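PDB 6T7J: carbon monoxide dehydrogenase from Thermococcus sp. AM4, which catalyses the oxidation of carbon monoxide to carbon dioxide, probably at a nickel-iron-sulfur cluster C, which is Ni-free and broken here. Local coordinates for residues T441-V446 and T616-I621. Sequence-based numbering, arbitrary orientation.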
loop_
_atom_site.group_PDB
_atom_site.type_symbol
_atom_site.label_atom_id
_atom_site.label_comp_id
_atom_site.label_asym_id
_atom_site.label_seq_id
_atom_site.Cartn_x
_atom_site.Cartn_y
_atom_site.Cartn_z
ATOM N N THR A 441 37.547 11.025 23.249
ATOM C CA THR A 441 38.355 10.218 22.340
ATOM C C THR A 441 37.566 9.857 21.090
ATOM O O THR A 441 38.117 9.827 19.981
ATOM C CB THR A 441 38.846 8.958 23.055
ATOM O OG1 THR A 441 39.113 9.262 24.432
ATOM C CG2 THR A 441 40.118 8.442 22.405
ATOM N N ILE A 442 36.273 9.591 21.243
ATOM C CA ILE A 442 35.350 9.441 20.127
ATOM C C ILE A 442 34.251 10.481 20.306
ATOM O O ILE A 442 33.572 10.500 21.341
ATOM C CB ILE A 442 34.769 8.020 20.048
ATOM C CG1 ILE A 442 35.874 7.020 19.698
ATOM C CG2 ILE A 442 33.645 7.956 19.022
ATOM C CD1 ILE A 442 35.381 5.607 19.480
ATOM N N LYS A 443 34.096 11.358 19.313
ATOM C CA LYS A 443 33.096 12.418 19.416
ATOM C C LYS A 443 31.686 11.847 19.398
ATOM O O LYS A 443 30.823 12.276 20.173
ATOM C CB LYS A 443 33.279 13.429 18.284
ATOM C CG LYS A 443 33.945 14.726 18.711
ATOM C CD LYS A 443 35.241 14.458 19.459
ATOM C CE LYS A 443 35.805 15.733 20.057
ATOM N NZ LYS A 443 36.912 15.454 21.013
ATOM N N GLY A 444 31.438 10.881 18.525
ATOM C CA GLY A 444 30.136 10.258 18.451
ATOM C C GLY A 444 30.155 9.101 17.480
ATOM O O GLY A 444 31.211 8.681 17.008
ATOM N N ILE A 445 28.964 8.584 17.196
ATOM C CA ILE A 445 28.777 7.494 16.247
ATOM C C ILE A 445 27.765 7.942 15.206
ATOM O O ILE A 445 26.778 8.607 15.534
ATOM C CB ILE A 445 28.305 6.201 16.944
ATOM C CG1 ILE A 445 29.216 5.870 18.127
ATOM C CG2 ILE A 445 28.260 5.043 15.957
ATOM C CD1 ILE A 445 28.596 4.926 19.122
ATOM N N VAL A 446 28.013 7.593 13.949
ATOM C CA VAL A 446 27.091 7.921 12.868
ATOM C C VAL A 446 26.851 6.678 12.026
ATOM O O VAL A 446 27.803 6.029 11.577
ATOM C CB VAL A 446 27.606 9.079 11.994
ATOM C CG1 VAL A 446 26.718 9.247 10.768
ATOM C CG2 VAL A 446 27.639 10.366 12.798
ATOM N N THR A 616 27.433 19.686 9.412
ATOM C CA THR A 616 26.190 19.781 10.176
ATOM C C THR A 616 26.049 18.621 11.157
ATOM O O THR A 616 25.655 18.820 12.313
ATOM C CB THR A 616 24.983 19.826 9.241
ATOM O OG1 THR A 616 25.165 20.857 8.263
ATOM C CG2 THR A 616 23.712 20.106 10.032
ATOM N N ILE A 617 26.357 17.401 10.710
ATOM C CA ILE A 617 26.269 16.234 11.583
ATOM C C ILE A 617 27.241 16.372 12.747
ATOM O O ILE A 617 26.900 16.084 13.902
ATOM C CB ILE A 617 26.523 14.949 10.771
ATOM C CG1 ILE A 617 25.281 14.576 9.957
ATOM C CG2 ILE A 617 26.953 13.805 11.679
ATOM C CD1 ILE A 617 25.582 13.776 8.708
ATOM N N TYR A 618 28.461 16.835 12.466
ATOM C CA TYR A 618 29.441 17.024 13.528
ATOM C C TYR A 618 28.990 18.093 14.515
ATOM O O TYR A 618 29.194 17.955 15.726
ATOM C CB TYR A 618 30.797 17.387 12.928
ATOM C CG TYR A 618 31.895 17.480 13.957
ATOM C CD1 TYR A 618 32.337 16.348 14.630
ATOM C CD2 TYR A 618 32.485 18.699 14.260
ATOM C CE1 TYR A 618 33.340 16.426 15.573
ATOM C CE2 TYR A 618 33.490 18.787 15.201
ATOM C CZ TYR A 618 33.913 17.650 15.856
ATOM O OH TYR A 618 34.913 17.732 16.795
ATOM N N ASN A 619 28.368 19.166 14.019
ATOM C CA ASN A 619 27.886 20.209 14.918
ATOM C C ASN A 619 26.740 19.704 15.786
ATOM O O ASN A 619 26.655 20.046 16.970
ATOM C CB ASN A 619 27.457 21.437 14.116
ATOM C CG ASN A 619 28.633 22.304 13.710
ATOM O OD1 ASN A 619 29.697 22.253 14.329
ATOM N ND2 ASN A 619 28.449 23.102 12.664
ATOM N N VAL A 620 25.855 18.883 15.218
ATOM C CA VAL A 620 24.779 18.293 16.011
ATOM C C VAL A 620 25.355 17.368 17.079
ATOM O O VAL A 620 24.880 17.339 18.225
ATOM C CB VAL A 620 23.781 17.562 15.090
ATOM C CG1 VAL A 620 23.032 16.472 15.845
ATOM C CG2 VAL A 620 22.805 18.554 14.474
ATOM N N ILE A 621 26.397 16.613 16.728
ATOM C CA ILE A 621 27.048 15.743 17.704
ATOM C C ILE A 621 27.673 16.570 18.823
ATOM O O ILE A 621 27.568 16.221 20.005
ATOM C CB ILE A 621 28.089 14.844 17.013
ATOM C CG1 ILE A 621 27.392 13.795 16.144
ATOM C CG2 ILE A 621 28.986 14.174 18.044
ATOM C CD1 ILE A 621 28.343 12.965 15.312
#
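Ile621 lays its two branches over the chain from Lys443 to Val446. Ile621 CG2, anti to the backbone N, meets backbone, 3.4 Å from Lys443 O and facing Gly444 CA. At Gly444 there is no side chain between them, and the CA atoms of Gly444 and Ile621 come within 6.3 Å. The other branch ends in CD1, which touches Val446 CG2 at 3.7 Å. That same valine methyl also meets Ile617 CG2 at 3.7 Å, one helical turn earlier. Val446 CG2 thus joins two isoleucines on one side of the helix.

Lys443 and Tyr618 form the more open margin. Lys443 CG lies 3.6 Å from Tyr618 CE1, oblique to the ring. Beyond CG the chain bends at chi2 (52°); Lys443 CE still passes 3.9 Å from Tyr618 OH. Lys443 NZ is hydrogen-bonded to Gly440 O and Leu632 O, while Lys443 O accepts a hydrogen bond from Arg625. No hydrogen bond links the two segments.

Strand 444-448 is an inner strand of a six-stranded parallel sheet with Rossmann-like order. Helix 610-627 follows edge strand 604-606 and packs across the sheet, its segment at 139° to strand 444-446, beside Val474 of strand 474-478 and Leu469 of helix 460-471.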